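Afamin (PDB 6FAK) carries hydrophobic molecules in body fluids, binding vitamin E and keeping lipidated Wnt proteins soluble and active. Local coordinates at residues Lys389-Gln392 with Gln393-Lys396; Cys395-Phe398 with Gln399-Gly402; Thr435-Thr438 with Thr439-Leu443; Ser444-Phe447 with Ala448-Asn452. All coordinates share one frame; numbering follows the deposited sequence. Where two conformers were deposited one is given.

Contact 1 of 4, residues Lys389-Gln392 with Gln393-Lys396; sequences KMVQ and QECK
V391 and C395 sit one turn apart on the same buried face of the long helix 376-417 of the third albumin domain, within a regular alpha-helical stretch. Four i to i+4 backbone bonds hold it: Q393 N to K389 O, E394 N to M390 O, C395 N to V391 O and K396 N to Q392 O, of which the bond from C395 N to V391 O is the shortest at 2.8 Å. The apolar contact lies on the buried side. V391 CG1 stands 4.3 Å from C395 SG, and both residues also pack on V450 of helix 446-462; the sulfur is in a disulfide with C441, tying this turn to the end of helix 423-440. Among the polar side chains, E394 runs back along the preceding turn. With CG anti to its own carbonyl carbon (chi1 -63°) and the chain extended beyond, it lays its carboxylate beside the M390 carbonyl and brings OE1 to 3.9 Å from V391 CG2. That oxygen is held by a salt bridge to R486, and F437 packs against the E394 side chain. On the outer side K389 NZ gives Q392 OE1 a weak hydrogen bond of 3.2 Å. Q393 likewise lies back over the preceding turn, its CG 3.2 Å from K389 O.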
# COMPACT_ATOMS: atom_id res chain seq x y z
N LYS A 389 -7.14 -23.34 -3.99
CA LYS A 389 -7.92 -23.98 -2.91
C LYS A 389 -7.96 -23.14 -1.63
O LYS A 389 -8.98 -23.11 -0.96
CB LYS A 389 -7.36 -25.37 -2.58
CG LYS A 389 -7.47 -26.40 -3.72
CD LYS A 389 -8.51 -27.50 -3.49
CE LYS A 389 -9.93 -27.05 -3.79
NZ LYS A 389 -10.25 -27.14 -5.25
N MET A 390 -6.85 -22.48 -1.29
CA MET A 390 -6.78 -21.63 -0.09
C MET A 390 -7.71 -20.44 -0.20
O MET A 390 -8.48 -20.14 0.72
CB MET A 390 -5.35 -21.16 0.20
CG MET A 390 -4.45 -22.25 0.80
SD MET A 390 -2.74 -21.73 1.12
CE MET A 390 -1.87 -23.29 1.02
N VAL A 391 -7.67 -19.78 -1.34
CA VAL A 391 -8.58 -18.67 -1.60
C VAL A 391 -10.02 -19.10 -1.59
O VAL A 391 -10.89 -18.40 -1.02
CB VAL A 391 -8.21 -17.95 -2.90
CG1 VAL A 391 -9.28 -16.98 -3.33
CG2 VAL A 391 -6.88 -17.21 -2.67
N GLN A 392 -10.30 -20.23 -2.22
CA GLN A 392 -11.66 -20.77 -2.20
C GLN A 392 -12.17 -21.01 -0.77
O GLN A 392 -13.30 -20.67 -0.45
CB GLN A 392 -11.75 -22.05 -3.04
CG GLN A 392 -11.69 -21.77 -4.52
CD GLN A 392 -11.54 -23.03 -5.37
OE1 GLN A 392 -10.94 -24.03 -4.95
NE2 GLN A 392 -12.06 -22.98 -6.58
N GLN A 393 -11.31 -21.56 0.10
CA GLN A 393 -11.67 -21.80 1.50
C GLN A 393 -11.93 -20.47 2.24
O GLN A 393 -12.95 -20.32 2.92
CB GLN A 393 -10.58 -22.64 2.20
CG GLN A 393 -10.56 -24.08 1.67
CD GLN A 393 -9.61 -25.00 2.41
OE1 GLN A 393 -8.54 -24.59 2.90
NE2 GLN A 393 -10.00 -26.27 2.52
N GLU A 394 -11.04 -19.49 2.06
CA GLU A 394 -11.19 -18.18 2.69
C GLU A 394 -12.49 -17.51 2.20
O GLU A 394 -13.22 -16.96 3.03
CB GLU A 394 -9.97 -17.28 2.46
CG GLU A 394 -8.64 -17.76 3.05
CD GLU A 394 -7.38 -17.16 2.40
OE1 GLU A 394 -7.40 -16.78 1.19
OE2 GLU A 394 -6.32 -17.05 3.08
N CYS A 395 -12.79 -17.58 0.89
CA CYS A 395 -14.03 -16.98 0.34
C CYS A 395 -15.31 -17.66 0.85
O CYS A 395 -16.34 -16.99 1.04
CB CYS A 395 -14.03 -16.89 -1.21
SG CYS A 395 -13.03 -15.49 -1.84
N LYS A 396 -15.25 -18.97 1.08
CA LYS A 396 -16.40 -19.69 1.62
C LYS A 396 -16.65 -19.23 3.08
O LYS A 396 -17.79 -18.96 3.46
CB LYS A 396 -16.17 -21.21 1.57
CG LYS A 396 -17.37 -22.07 1.93
CD LYS A 396 -18.66 -21.62 1.24
CE LYS A 396 -19.73 -22.70 1.20
NZ LYS A 396 -20.04 -23.29 2.54

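Contact 2 of 4, residues Cys395-Phe398 with Gln399-Gly402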
# COMPACT_ATOMS: atom_id res chain seq x y z
N CYS A 395 -12.79 -17.58 0.89
CA CYS A 395 -14.03 -16.98 0.34
C CYS A 395 -15.31 -17.66 0.85
O CYS A 395 -16.34 -16.99 1.04
CB CYS A 395 -14.03 -16.89 -1.21
SG CYS A 395 -13.03 -15.49 -1.84
N LYS A 396 -15.25 -18.97 1.08
CA LYS A 396 -16.40 -19.69 1.62
C LYS A 396 -16.65 -19.23 3.08
O LYS A 396 -17.79 -18.96 3.46
CB LYS A 396 -16.17 -21.21 1.57
CG LYS A 396 -17.37 -22.07 1.93
CD LYS A 396 -18.66 -21.62 1.24
CE LYS A 396 -19.73 -22.70 1.20
NZ LYS A 396 -20.04 -23.29 2.54
N HIS A 397 -15.57 -19.15 3.86
CA HIS A 397 -15.60 -18.63 5.22
C HIS A 397 -16.19 -17.22 5.26
O HIS A 397 -17.02 -16.94 6.11
CB HIS A 397 -14.21 -18.66 5.89
CG HIS A 397 -13.77 -20.04 6.28
ND1 HIS A 397 -14.60 -20.95 6.90
CD2 HIS A 397 -12.57 -20.66 6.14
CE1 HIS A 397 -13.94 -22.07 7.12
NE2 HIS A 397 -12.71 -21.93 6.66
N PHE A 398 -15.78 -16.35 4.33
CA PHE A 398 -16.43 -15.04 4.14
C PHE A 398 -17.94 -15.11 3.84
O PHE A 398 -18.75 -14.36 4.46
CB PHE A 398 -15.73 -14.26 3.05
CG PHE A 398 -16.42 -12.97 2.68
CD1 PHE A 398 -16.36 -11.88 3.52
CD2 PHE A 398 -17.07 -12.82 1.46
CE1 PHE A 398 -16.97 -10.68 3.18
CE2 PHE A 398 -17.68 -11.63 1.10
CZ PHE A 398 -17.64 -10.55 1.97
N GLN A 399 -18.35 -16.01 2.93
CA GLN A 399 -19.77 -16.21 2.64
C GLN A 399 -20.54 -16.64 3.93
O GLN A 399 -21.59 -16.11 4.23
CB GLN A 399 -19.99 -17.24 1.52
CG GLN A 399 -19.37 -16.92 0.16
CD GLN A 399 -20.12 -15.88 -0.68
OE1 GLN A 399 -19.50 -14.95 -1.22
NE2 GLN A 399 -21.44 -16.04 -0.80
N ASN A 400 -19.98 -17.59 4.68
CA ASN A 400 -20.60 -18.10 5.92
C ASN A 400 -20.76 -17.09 7.04
O ASN A 400 -21.82 -17.04 7.67
CB ASN A 400 -19.77 -19.27 6.49
CG ASN A 400 -19.78 -20.48 5.58
OD1 ASN A 400 -20.61 -20.58 4.68
ND2 ASN A 400 -18.86 -21.40 5.81
N LEU A 401 -19.71 -16.29 7.30
CA LEU A 401 -19.60 -15.44 8.50
C LEU A 401 -19.84 -13.98 8.31
O LEU A 401 -19.97 -13.25 9.30
CB LEU A 401 -18.22 -15.59 9.12
CG LEU A 401 -17.78 -17.03 9.39
CD1 LEU A 401 -16.37 -16.97 9.95
CD2 LEU A 401 -18.77 -17.77 10.28
N GLY A 402 -19.81 -13.53 7.06
CA GLY A 402 -19.85 -12.09 6.77
C GLY A 402 -18.56 -11.39 7.07
O GLY A 402 -17.60 -12.00 7.56
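Between C395-F398 and Q399-G402 the backbone keeps its i to i+4 alpha-helical pattern, with Q399 N, N400 N, L401 N and G402 N bonded to the carbonyls of C395, K396, H397 and F398. The last of these bonds, from G402 N to F398 O, is the most bent, with 138° at the hydrogen, where the chain reaches a glycine of positive phi (74°). This is a largely exposed part of helix 376-417 in the third albumin domain, with F398 as its inward aromatic. F398 CB lies 3.2 Å from Q399 N, and CG anti to the backbone N (chi1 174°) carries the ring out from the helix toward F437 and T438. Away from these segments the same ring packs on C441 as well, joining the helix to the end of helix 423-440, and on L406 about two turns further along its own helix. Q399 was modelled in two conformers; in one of them the chain bends at chi2, which turns its amide toward the F398 side, where it also touches T442. On the outer surface K396 and N400 approach one turn apart: the bent lysine chain brings NZ to 3.5 Å from N400 OD1. L401 folds back over the H397 carbonyl, its CG 3.4 Å from H397 O.

Contact 3 of 4, residues Thr435-Thr438 with Thr439-Leu443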
# COMPACT_ATOMS: atom_id res chain seq x y z
N THR A 435 -10.85 -6.71 3.62
CA THR A 435 -11.18 -5.96 2.40
C THR A 435 -10.83 -6.67 1.10
O THR A 435 -11.54 -6.51 0.11
CB THR A 435 -10.54 -4.57 2.49
OG1 THR A 435 -11.15 -3.93 3.60
CG2 THR A 435 -10.81 -3.74 1.25
N ALA A 436 -9.79 -7.48 1.11
CA ALA A 436 -9.51 -8.37 0.01
C ALA A 436 -10.73 -9.24 -0.30
O ALA A 436 -11.05 -9.46 -1.48
CB ALA A 436 -8.33 -9.25 0.30
N PHE A 437 -11.39 -9.75 0.73
CA PHE A 437 -12.54 -10.65 0.53
C PHE A 437 -13.84 -9.97 0.19
O PHE A 437 -14.57 -10.46 -0.70
CB PHE A 437 -12.70 -11.58 1.72
CG PHE A 437 -11.47 -12.37 1.94
CD1 PHE A 437 -11.23 -13.46 1.17
CD2 PHE A 437 -10.50 -11.94 2.81
CE1 PHE A 437 -10.05 -14.16 1.30
CE2 PHE A 437 -9.32 -12.63 2.94
CZ PHE A 437 -9.09 -13.74 2.16
N THR A 438 -14.10 -8.82 0.81
CA THR A 438 -15.29 -8.02 0.49
C THR A 438 -15.25 -7.41 -0.91
O THR A 438 -16.26 -7.25 -1.55
CB THR A 438 -15.52 -6.84 1.48
OG1 THR A 438 -14.42 -5.93 1.38
CG2 THR A 438 -15.65 -7.31 2.92
N THR A 439 -14.08 -7.03 -1.36
CA THR A 439 -13.90 -6.52 -2.68
C THR A 439 -13.99 -7.60 -3.78
O THR A 439 -14.51 -7.30 -4.85
CB THR A 439 -12.51 -5.85 -2.78
OG1 THR A 439 -12.45 -4.80 -1.81
CG2 THR A 439 -12.23 -5.32 -4.16
N CYS A 440 -13.49 -8.82 -3.53
CA CYS A 440 -13.17 -9.78 -4.59
C CYS A 440 -13.97 -11.05 -4.61
O CYS A 440 -13.99 -11.72 -5.65
CB CYS A 440 -11.71 -10.23 -4.45
SG CYS A 440 -10.46 -8.93 -4.42
N CYS A 441 -14.51 -11.48 -3.47
CA CYS A 441 -15.09 -12.83 -3.40
C CYS A 441 -16.30 -12.85 -4.34
O CYS A 441 -16.99 -11.85 -4.48
CB CYS A 441 -15.39 -13.31 -1.98
SG CYS A 441 -13.93 -13.78 -0.97
N THR A 442 -16.43 -13.94 -5.10
CA THR A 442 -17.48 -14.14 -6.15
C THR A 442 -17.25 -13.48 -7.52
O THR A 442 -18.00 -13.78 -8.48
CB THR A 442 -18.93 -13.80 -5.69
OG1 THR A 442 -19.11 -12.38 -5.62
CG2 THR A 442 -19.22 -14.46 -4.36
N LEU A 443 -16.25 -12.61 -7.65
CA LEU A 443 -15.92 -12.06 -8.97
C LEU A 443 -15.42 -13.18 -9.88
O LEU A 443 -15.05 -14.24 -9.40
CB LEU A 443 -14.85 -10.96 -8.88
CG LEU A 443 -15.17 -9.74 -8.01
CD1 LEU A 443 -14.01 -8.76 -8.13
CD2 LEU A 443 -16.51 -9.12 -8.40
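The C-terminal end of helix 423-440 and the type II beta turn C440-L443 that begins on its last residue carry the paired cysteines C440 and C441, a feature of the albumin fold. T435 O collects three donors here: T439 N, T439 OG1 at 2.7 Å and T438 OG1 at 3.2 Å. The T439 hydroxyl reaches it because OG1 lies beside its backbone N (chi1 -60°), and it also passes 3.6 Å from T435 CG2. One residue further the bonding weakens: C440 N makes weak bonds to A436 O and F437 O, whereas C441 N closes the end with a 3.0 Å bond to F437 O. The C441 sulfur makes a Cys sulfur-aromatic contact at the edge of the F437 ring, near its plane, with SG 3.5 Å from F437 CD1. Beyond C441, L443 N bonds to C440 O and closes the turn. The two adjacent sulfurs go to different partners, C441 to C395 on helix 376-417 and C440 to C449 on helix 446-462. F437 itself packs on E394 of the first helix and V450 of the second, so this helix end is wedged between both.

Contact 4 of 4, residues Ser444-Phe447 with Ala448-Asn452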
# COMPACT_ATOMS: atom_id res chain seq x y z
N SER A 444 -15.43 -12.96 -11.20
CA SER A 444 -14.87 -13.95 -12.13
C SER A 444 -13.34 -14.15 -11.92
O SER A 444 -12.86 -15.26 -12.02
CB SER A 444 -15.16 -13.56 -13.59
OG SER A 444 -14.47 -12.38 -13.92
N GLU A 445 -12.61 -13.09 -11.61
CA GLU A 445 -11.17 -13.23 -11.30
C GLU A 445 -10.95 -13.09 -9.79
O GLU A 445 -10.04 -12.39 -9.30
CB GLU A 445 -10.30 -12.26 -12.15
CG GLU A 445 -10.01 -12.78 -13.58
CD GLU A 445 -9.25 -11.78 -14.47
OE1 GLU A 445 -8.61 -10.82 -13.95
OE2 GLU A 445 -9.28 -11.97 -15.71
N GLU A 446 -11.77 -13.83 -9.05
CA GLU A 446 -11.70 -13.90 -7.62
C GLU A 446 -10.28 -14.24 -7.18
O GLU A 446 -9.74 -13.58 -6.27
CB GLU A 446 -12.65 -14.99 -7.13
CG GLU A 446 -12.56 -15.30 -5.65
CD GLU A 446 -13.50 -16.45 -5.29
OE1 GLU A 446 -13.04 -17.64 -5.20
OE2 GLU A 446 -14.70 -16.16 -5.10
N PHE A 447 -9.68 -15.27 -7.80
CA PHE A 447 -8.35 -15.72 -7.32
C PHE A 447 -7.32 -14.59 -7.44
O PHE A 447 -6.63 -14.27 -6.45
CB PHE A 447 -7.81 -16.99 -8.01
CG PHE A 447 -6.36 -17.26 -7.65
CD1 PHE A 447 -6.04 -17.73 -6.41
CD2 PHE A 447 -5.32 -16.98 -8.56
CE1 PHE A 447 -4.73 -17.95 -6.05
CE2 PHE A 447 -3.99 -17.18 -8.22
CZ PHE A 447 -3.70 -17.69 -6.97
N ALA A 448 -7.24 -13.98 -8.63
CA ALA A 448 -6.26 -12.92 -8.84
C ALA A 448 -6.50 -11.72 -7.90
O ALA A 448 -5.57 -11.19 -7.25
CB ALA A 448 -6.24 -12.46 -10.30
N CYS A 449 -7.75 -11.31 -7.81
CA CYS A 449 -8.13 -10.16 -6.99
C CYS A 449 -7.77 -10.36 -5.50
O CYS A 449 -7.09 -9.52 -4.90
CB CYS A 449 -9.63 -9.87 -7.20
SG CYS A 449 -10.26 -8.42 -6.33
N VAL A 450 -8.21 -11.48 -4.93
CA VAL A 450 -7.98 -11.78 -3.54
C VAL A 450 -6.46 -11.90 -3.23
O VAL A 450 -5.97 -11.33 -2.25
CB VAL A 450 -8.66 -13.10 -3.12
CG1 VAL A 450 -8.24 -13.55 -1.73
CG2 VAL A 450 -10.18 -12.95 -3.17
N ASP A 451 -5.73 -12.63 -4.05
CA ASP A 451 -4.33 -12.88 -3.72
C ASP A 451 -3.53 -11.58 -3.89
O ASP A 451 -2.65 -11.32 -3.09
CB ASP A 451 -3.79 -14.06 -4.53
CG ASP A 451 -2.44 -14.60 -4.01
OD1 ASP A 451 -2.25 -14.81 -2.80
OD2 ASP A 451 -1.53 -14.82 -4.82
N ASN A 452 -3.87 -10.76 -4.88
CA ASN A 452 -3.24 -9.46 -5.09
C ASN A 452 -3.47 -8.53 -3.88
O ASN A 452 -2.52 -7.90 -3.37
CB ASN A 452 -3.78 -8.78 -6.35
CG ASN A 452 -3.10 -9.26 -7.66
OD1 ASN A 452 -2.00 -9.80 -7.67
ND2 ASN A 452 -3.78 -9.02 -8.78
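F447 and D451 lie side by side one turn apart in the first turns of helix 446-462, in the third albumin domain. Both hold CG anti to the backbone N (chi1 171° for F447), which runs the two side chains the same way and puts D451 CB over one face of the ring, 4.2 Å above the plane and offset toward the rim. The carboxylate continues in the same direction, its plane 21° from that of the ring, with OD2 4.2 Å from F447 CZ. E446 and V450 form a similar pair, E446 CG 4.2 Å from V450 CG2, and that methyl also packs 3.2 Å from E446 O. Backbone bonds set this spacing: C449 N to E445 O, V450 N to E446 O and D451 N to F447 O. E445 is the N-cap residue, and its carbonyl accepts the first of them.

Further out, the buried D451 carboxylate is well satisfied: OD1 meets R486, while OD2 takes R351 and the hydroxyl of S345. These two arginines would probably favour its ionised form. E446 OE2 reaches back to accept from T442 N, linking the helix start to the preceding turn, and F447 packs on S387, L388 and V391 of helix 376-417. C449 is joined to C440 by a disulfide; with A448 and N452 it lines a pocket occupied by a polyether, probably from the crystallisation liquor. N452 OD1 accepts from I346 N, and its ND2 donates to polyether atom O5.

How the contacts relate
All four contacts lie in the third albumin domain, in chain order from contact 1 to contact 4. Contacts 1 and 2 follow one another on helix 376-417, sharing C395 and K396, with centres about 9 Å apart. Contact 3 ends helix 423-440, contact 4 begins helix 446-462, and their centres are about 8 Å apart. Contacts 2 and 4 are farthest from each other, at about 16 Å between centres. Two disulfides cross-link the three helices: C395-C441 joins contacts 1 and 2 to contact 3, and C440-C449 joins contact 3 to contact 4. F437 and V450 pack where the helices meet, and the three helices are covalently joined by adjacent-cysteine disulfides, as is usual in the albumin family.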